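PDB 2WB7: PT26-6P, which is of unknown function but is encoded by a mobile element of the archaeon Thermococcus sp. 26-2 and joins immunoglobulin-like domains to a helical domain. Local coordinates for residues D7-D12 against Y477-K482; Y388-D393 against I419-E424; K397-L402 against N412-A417. All blocks are in the same frame, centred on the assembly; numbering follows the deposited sequence.

Contact 1 of 3, residues D7-D12 against Y477-K482; sequences DDDIDD and YLNAAK
Asp7 and Lys482 approach from opposite directions and meet in a buried salt bridge, the tight centre of this contact. The lysine stretches out from its helix with CG anti to the backbone N (chi1 -155°) and every later bond extended, which carries the ammonium into the fork of the carboxylate. NZ bonds to both oxygens, at 2.7 Å from Asp7 OD1 and 2.6 Å from Asp7 OD2. Each oxygen is reached on its syn side, about 20° out of the carboxylate plane, so one ammonium nitrogen is shared by both. The carboxylate also pairs with Lys483 through OD1 and with Lys241 through OD2, while Lys482 NZ takes Asp393 and the carbonyl of Thr4 as further partners. So many opposite charges around a buried carboxylate would probably keep it ionised.

Asp7 opens a type I turn, closed by the bond from Ile10 N to Asp7 O (3.2 Å), and the turn brings Asp9 round to face the same helix. Here the contact is looser. Asp9 points at buried Asn479 but is itself partly open to solvent, and its firmer tie is the salt bridge from OD2 to Lys483.

The N-terminal loop thus lies against two long helices of the helical domain: 471-499, which supplies Lys482 and Lys483, and 503-523, on which Asp9 touches Leu519 and Ile10 touches Tyr516. Helix 442-465 packs against Ala480 and Ala481 of the same turns.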
# COMPACT_ATOMS: atom_id res chain seq x y z
N ASP A 7 29.22 4.91 -11.06
CA ASP A 7 27.89 4.48 -11.45
C ASP A 7 26.84 5.56 -11.17
O ASP A 7 25.74 5.26 -10.75
CB ASP A 7 27.56 3.17 -10.75
CG ASP A 7 28.69 2.17 -10.84
OD1 ASP A 7 28.94 1.64 -11.94
OD2 ASP A 7 29.36 1.93 -9.81
N ASP A 8 27.20 6.81 -11.43
CA ASP A 8 26.26 7.92 -11.37
C ASP A 8 25.22 7.85 -12.48
O ASP A 8 24.34 8.70 -12.56
CB ASP A 8 27.00 9.25 -11.45
CG ASP A 8 27.76 9.57 -10.17
OD1 ASP A 8 27.13 9.50 -9.09
OD2 ASP A 8 28.98 9.89 -10.24
N ASP A 9 25.32 6.86 -13.35
CA ASP A 9 24.33 6.72 -14.41
C ASP A 9 23.20 5.79 -13.98
O ASP A 9 22.20 5.67 -14.67
CB ASP A 9 24.96 6.24 -15.72
CG ASP A 9 25.72 4.92 -15.59
OD1 ASP A 9 25.68 4.13 -16.54
OD2 ASP A 9 26.39 4.67 -14.56
N ILE A 10 23.37 5.14 -12.83
CA ILE A 10 22.33 4.26 -12.32
C ILE A 10 21.19 5.10 -11.76
O ILE A 10 21.37 5.94 -10.88
CB ILE A 10 22.86 3.31 -11.23
CG1 ILE A 10 23.97 2.42 -11.82
CG2 ILE A 10 21.73 2.48 -10.65
CD1 ILE A 10 24.58 1.45 -10.85
N ASP A 11 19.99 4.85 -12.29
CA ASP A 11 18.86 5.67 -11.92
C ASP A 11 18.57 5.63 -10.43
O ASP A 11 18.13 6.62 -9.85
CB ASP A 11 17.64 5.24 -12.72
CG ASP A 11 16.95 6.41 -13.31
OD1 ASP A 11 16.15 7.03 -12.59
OD2 ASP A 11 17.27 6.76 -14.48
N ASP A 12 18.82 4.50 -9.81
CA ASP A 12 18.64 4.37 -8.38
C ASP A 12 19.58 5.31 -7.65
O ASP A 12 19.21 5.90 -6.66
CB ASP A 12 18.89 2.93 -7.94
CG ASP A 12 17.95 1.95 -8.61
OD1 ASP A 12 18.43 0.88 -9.06
OD2 ASP A 12 16.73 2.24 -8.68
N TYR A 477 32.60 0.34 -22.95
CA TYR A 477 32.66 -1.10 -22.83
C TYR A 477 32.94 -1.56 -21.39
O TYR A 477 32.40 -2.58 -20.94
CB TYR A 477 33.70 -1.68 -23.78
CG TYR A 477 33.16 -2.03 -25.15
CD1 TYR A 477 32.22 -3.04 -25.31
CD2 TYR A 477 33.62 -1.37 -26.29
CE1 TYR A 477 31.74 -3.38 -26.56
CE2 TYR A 477 33.15 -1.71 -27.55
CZ TYR A 477 32.21 -2.72 -27.67
OH TYR A 477 31.72 -3.06 -28.92
N LEU A 478 33.79 -0.82 -20.68
CA LEU A 478 34.03 -1.13 -19.27
C LEU A 478 32.72 -0.96 -18.50
O LEU A 478 32.35 -1.80 -17.68
CB LEU A 478 35.10 -0.23 -18.68
CG LEU A 478 36.53 -0.53 -19.12
CD1 LEU A 478 37.47 0.45 -18.43
CD2 LEU A 478 36.88 -1.99 -18.80
N ASN A 479 32.01 0.11 -18.79
CA ASN A 479 30.76 0.36 -18.12
C ASN A 479 29.67 -0.68 -18.45
O ASN A 479 28.97 -1.15 -17.54
CB ASN A 479 30.27 1.77 -18.38
CG ASN A 479 29.22 2.18 -17.40
OD1 ASN A 479 28.09 2.49 -17.77
ND2 ASN A 479 29.57 2.15 -16.12
N ALA A 480 29.54 -1.04 -19.72
CA ALA A 480 28.63 -2.12 -20.10
C ALA A 480 29.03 -3.36 -19.34
O ALA A 480 28.20 -4.04 -18.75
CB ALA A 480 28.66 -2.39 -21.61
N ALA A 481 30.32 -3.66 -19.34
CA ALA A 481 30.80 -4.84 -18.66
C ALA A 481 30.48 -4.82 -17.15
O ALA A 481 30.12 -5.84 -16.55
CB ALA A 481 32.29 -5.02 -18.90
N LYS A 482 30.58 -3.65 -16.54
CA LYS A 482 30.29 -3.52 -15.11
C LYS A 482 28.82 -3.81 -14.76
O LYS A 482 28.52 -4.60 -13.84
CB LYS A 482 30.65 -2.12 -14.66
CG LYS A 482 30.96 -2.03 -13.19
CD LYS A 482 31.23 -0.60 -12.83
CE LYS A 482 31.52 -0.44 -11.36
NZ LYS A 482 31.43 1.03 -11.05

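Contact 2 of 3, residues Y388-D393 against I419-E424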
# COMPACT_ATOMS: atom_id res chain seq x y z
N TYR A 388 31.16 -11.43 -4.67
CA TYR A 388 32.57 -11.22 -5.03
C TYR A 388 32.68 -10.46 -6.33
O TYR A 388 32.86 -11.05 -7.38
CB TYR A 388 33.32 -12.55 -5.09
CG TYR A 388 32.99 -13.43 -3.90
CD1 TYR A 388 32.23 -14.58 -4.06
CD2 TYR A 388 33.37 -13.06 -2.62
CE1 TYR A 388 31.87 -15.35 -2.97
CE2 TYR A 388 33.02 -13.82 -1.53
CZ TYR A 388 32.27 -14.96 -1.72
OH TYR A 388 31.92 -15.73 -0.64
N THR A 389 32.55 -9.14 -6.25
CA THR A 389 32.60 -8.33 -7.45
C THR A 389 33.96 -8.46 -8.08
O THR A 389 34.97 -8.39 -7.40
CB THR A 389 32.37 -6.87 -7.14
OG1 THR A 389 31.19 -6.75 -6.34
CG2 THR A 389 32.18 -6.08 -8.43
N VAL A 390 33.98 -8.65 -9.38
CA VAL A 390 35.22 -8.74 -10.11
C VAL A 390 35.70 -7.35 -10.52
O VAL A 390 36.89 -7.06 -10.49
CB VAL A 390 35.07 -9.65 -11.34
CG1 VAL A 390 36.30 -9.59 -12.22
CG2 VAL A 390 34.79 -11.08 -10.88
N MSE A 391 34.76 -6.49 -10.87
CA MSE A 391 35.11 -5.15 -11.30
C MSE A 391 34.99 -4.13 -10.18
O MSE A 391 34.10 -3.27 -10.19
CB MSE A 391 34.24 -4.77 -12.47
CG MSE A 391 34.07 -5.96 -13.36
SE MSE A 391 34.13 -5.50 -15.20
CE MSE A 391 35.74 -4.39 -15.15
N LYS A 392 35.89 -4.24 -9.22
CA LYS A 392 36.00 -3.27 -8.16
C LYS A 392 36.29 -1.88 -8.76
O LYS A 392 36.93 -1.78 -9.80
CB LYS A 392 37.12 -3.71 -7.24
CG LYS A 392 36.91 -5.08 -6.66
CD LYS A 392 36.10 -4.98 -5.37
CE LYS A 392 35.84 -6.36 -4.78
NZ LYS A 392 36.99 -7.30 -5.04
N ASP A 393 35.81 -0.82 -8.12
CA ASP A 393 36.06 0.51 -8.65
C ASP A 393 37.56 0.77 -8.78
O ASP A 393 38.01 1.31 -9.79
CB ASP A 393 35.41 1.58 -7.77
CG ASP A 393 33.90 1.40 -7.64
OD1 ASP A 393 33.28 0.72 -8.49
OD2 ASP A 393 33.33 1.96 -6.68
N ILE A 419 38.54 -11.67 -16.69
CA ILE A 419 37.77 -12.65 -17.43
C ILE A 419 37.81 -14.02 -16.78
O ILE A 419 36.83 -14.75 -16.79
CB ILE A 419 38.24 -12.74 -18.87
CG1 ILE A 419 37.76 -11.52 -19.64
CG2 ILE A 419 37.68 -13.99 -19.51
CD1 ILE A 419 38.53 -11.24 -20.90
N ASN A 420 38.95 -14.38 -16.20
CA ASN A 420 39.03 -15.62 -15.45
C ASN A 420 38.07 -15.64 -14.29
O ASN A 420 37.43 -16.65 -14.00
CB ASN A 420 40.46 -15.86 -14.96
CG ASN A 420 41.33 -16.50 -16.03
OD1 ASN A 420 40.82 -17.05 -17.01
ND2 ASN A 420 42.65 -16.43 -15.84
N SER A 421 37.98 -14.51 -13.61
CA SER A 421 37.08 -14.41 -12.48
C SER A 421 35.62 -14.54 -12.90
O SER A 421 34.85 -15.20 -12.22
CB SER A 421 37.32 -13.09 -11.77
OG SER A 421 38.52 -13.14 -11.02
N LEU A 422 35.26 -13.94 -14.03
CA LEU A 422 33.90 -14.05 -14.53
C LEU A 422 33.58 -15.47 -15.00
O LEU A 422 32.48 -15.99 -14.77
CB LEU A 422 33.65 -13.06 -15.66
CG LEU A 422 33.67 -11.60 -15.18
CD1 LEU A 422 33.64 -10.64 -16.33
CD2 LEU A 422 32.54 -11.33 -14.21
N GLN A 423 34.55 -16.10 -15.66
CA GLN A 423 34.40 -17.49 -16.03
C GLN A 423 34.07 -18.31 -14.78
O GLN A 423 33.25 -19.23 -14.82
CB GLN A 423 35.68 -18.00 -16.68
CG GLN A 423 35.63 -17.98 -18.20
CD GLN A 423 37.01 -17.87 -18.85
OE1 GLN A 423 38.04 -17.79 -18.16
NE2 GLN A 423 37.04 -17.84 -20.18
N GLU A 424 34.70 -17.95 -13.67
CA GLU A 424 34.44 -18.66 -12.44
C GLU A 424 33.02 -18.42 -11.96
O GLU A 424 32.32 -19.35 -11.61
CB GLU A 424 35.45 -18.28 -11.36
CG GLU A 424 35.04 -18.71 -9.96
CD GLU A 424 34.86 -20.23 -9.81
OE1 GLU A 424 34.67 -20.68 -8.66
OE2 GLU A 424 34.90 -20.97 -10.82
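Val390 presents both of its methyls to Ser421, so that the beta carbon of the serine faces the fork of the valine. CG2 makes the nearer approach, 3.4 Å from Ser421 CB, and Val390 CG1 stands 3.7 Å from that same carbon. With CG1 anti to the backbone N (chi1 172°), the branch is spread across the helix surface instead of directing a single methyl at it. The hydroxyl of Ser421 is turned away from the valine, so CB does the touching.

Leu422 joins from the next position along helix 408-438. Its CA-CB bond does not aim at the loop, but the far end of the side chain swings over, and CD2 comes within 4.0 Å of Val390 CG2. The two side chains are inclined to each other, meeting through methyl groups. Behind them Leu422 is buried against Ile459 and Leu462 of helix 442-465, while Val390 also rests on Met418 and Lys425.

The polar backbone of the loop draws on two helices: the carboxylate of Glu485, on helix 471-499, accepts bonds from Val390 N and Met391 N, and Lys425 of helix 408-438 bonds to Tyr388 O.

Across the pair of segments the chemistry is therefore purely van der Waals. Hydrocarbon contact seats the loop on helix 408-438, and directional bonds to the loop backbone include those of Glu485 and Lys425.

Contact 3 of 3, residues K397-L402 against N412-A417; sequences KNLIDL and NATTKA
Helices 393-404 and 408-438 run in roughly opposite directions here, inclined rather than strictly aligned, and their backbones come nearest where the CA of Leu399 lies 7.6 Å from the CA of Thr414. Both of these residues point their CA-CB bonds at the other helix.

Leu399 and Thr414 carry most of the contact. They reach toward each other from the two helices and pass alongside, with Leu399 CD1 3.7 Å from Thr414 CB and equally near Thr414 CG2. A chi1 of -54° puts the threonine methyl anti to the backbone N, where it meets CD1, and sets OG1 beside that N. OG1 is not left without a partner, for it bonds to the carbonyl of Lys410 one turn earlier in its own helix, which also fixes the rotation of the side chain. One turn after Leu399, Leu402 brings CD1 to 4.2 Å from Thr414 OG1, a marginal touch on the partly exposed flank. Inward, Leu399 continues onto Leu478 of helix 471-499 and onto Met418, so the leucine bridges the helix pair and the domain interior.

With only a few residues linking the two helices, this is an alpha-alpha hairpin. Its packing near the turn, one threonine set against leucines a turn apart, joins the first two helices of the C-terminal helical domain.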
# COMPACT_ATOMS: atom_id res chain seq x y z
N LYS A 397 39.47 1.91 -12.05
CA LYS A 397 40.22 3.14 -12.09
C LYS A 397 41.64 2.89 -12.58
O LYS A 397 42.13 3.64 -13.43
CB LYS A 397 40.24 3.84 -10.74
CG LYS A 397 40.82 5.25 -10.83
CD LYS A 397 41.40 5.71 -9.50
CE LYS A 397 42.62 6.61 -9.73
NZ LYS A 397 43.62 6.47 -8.62
N ASN A 398 42.31 1.85 -12.06
CA ASN A 398 43.64 1.48 -12.55
C ASN A 398 43.61 1.29 -14.06
O ASN A 398 44.46 1.80 -14.79
CB ASN A 398 44.15 0.18 -11.94
CG ASN A 398 44.11 0.17 -10.42
OD1 ASN A 398 44.43 1.16 -9.75
ND2 ASN A 398 43.74 -0.98 -9.87
N LEU A 399 42.63 0.51 -14.52
CA LEU A 399 42.50 0.16 -15.92
C LEU A 399 42.44 1.42 -16.77
O LEU A 399 43.18 1.56 -17.75
CB LEU A 399 41.25 -0.70 -16.11
CG LEU A 399 41.22 -1.81 -17.17
CD1 LEU A 399 42.54 -2.53 -17.28
CD2 LEU A 399 40.09 -2.78 -16.83
N ILE A 400 41.59 2.36 -16.39
CA ILE A 400 41.49 3.61 -17.12
C ILE A 400 42.82 4.35 -17.14
O ILE A 400 43.19 4.96 -18.14
CB ILE A 400 40.42 4.55 -16.54
CG1 ILE A 400 39.03 3.91 -16.67
CG2 ILE A 400 40.47 5.92 -17.24
CD1 ILE A 400 37.91 4.65 -15.95
N ASP A 401 43.55 4.28 -16.03
CA ASP A 401 44.82 4.96 -15.94
C ASP A 401 45.81 4.32 -16.89
O ASP A 401 46.55 5.00 -17.59
CB ASP A 401 45.33 4.95 -14.51
CG ASP A 401 44.54 5.91 -13.63
OD1 ASP A 401 43.94 6.86 -14.19
OD2 ASP A 401 44.49 5.72 -12.38
N LEU A 402 45.80 3.00 -16.92
CA LEU A 402 46.57 2.29 -17.91
C LEU A 402 46.24 2.81 -19.31
O LEU A 402 47.13 3.10 -20.09
CB LEU A 402 46.30 0.80 -17.81
CG LEU A 402 46.71 0.17 -16.48
CD1 LEU A 402 46.42 -1.32 -16.47
CD2 LEU A 402 48.17 0.43 -16.27
N ASN A 412 45.77 -5.51 -21.23
CA ASN A 412 45.55 -6.89 -21.63
C ASN A 412 45.65 -7.87 -20.47
O ASN A 412 44.80 -8.73 -20.29
CB ASN A 412 46.53 -7.28 -22.72
CG ASN A 412 46.10 -6.78 -24.09
OD1 ASN A 412 44.95 -6.38 -24.29
ND2 ASN A 412 47.01 -6.82 -25.05
N ALA A 413 46.70 -7.75 -19.67
CA ALA A 413 46.89 -8.64 -18.54
C ALA A 413 45.66 -8.64 -17.64
O ALA A 413 45.15 -9.69 -17.27
CB ALA A 413 48.12 -8.24 -17.76
N THR A 414 45.21 -7.43 -17.30
CA THR A 414 44.10 -7.22 -16.37
C THR A 414 42.78 -7.77 -16.88
O THR A 414 42.05 -8.48 -16.17
CB THR A 414 43.95 -5.72 -16.10
OG1 THR A 414 45.21 -5.21 -15.67
CG2 THR A 414 42.87 -5.41 -15.05
N THR A 415 42.46 -7.41 -18.12
CA THR A 415 41.28 -7.91 -18.81
C THR A 415 41.21 -9.41 -18.67
O THR A 415 40.20 -9.97 -18.24
CB THR A 415 41.38 -7.61 -20.31
OG1 THR A 415 41.63 -6.22 -20.52
CG2 THR A 415 40.10 -8.00 -21.01
N LYS A 416 42.30 -10.07 -19.04
CA LYS A 416 42.40 -11.51 -18.97
C LYS A 416 42.18 -12.00 -17.55
O LYS A 416 41.49 -12.98 -17.32
CB LYS A 416 43.77 -11.95 -19.48
CG LYS A 416 43.96 -13.45 -19.44
CD LYS A 416 45.41 -13.84 -19.75
CE LYS A 416 45.57 -15.35 -19.85
NZ LYS A 416 44.95 -16.07 -18.67
N ALA A 417 42.76 -11.31 -16.58
CA ALA A 417 42.60 -11.69 -15.18
C ALA A 417 41.13 -11.63 -14.77
O ALA A 417 40.59 -12.57 -14.16
CB ALA A 417 43.42 -10.77 -14.31

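Overall arrangement
All three contacts belong to the helical end of the elongated chain, at increasing distance from its centre: about 31 Å for contact 1, 39 Å for contact 2 and 47 Å for contact 3, measured between centres. Contacts 2 and 3 are about 12 Å apart and share helix 408-438; the centre of contact 1 lies about 15 Å from that of contact 2 and 17 Å from that of contact 3. Helix 471-499 ties contact 1 to both. The link to contact 2 includes a salt bridge, Lys482 NZ to Asp393 OD1 at 3.2 Å, whereas that to contact 3 is apolar packing, with Leu478 CD2 3.9 Å from Leu399 CD2.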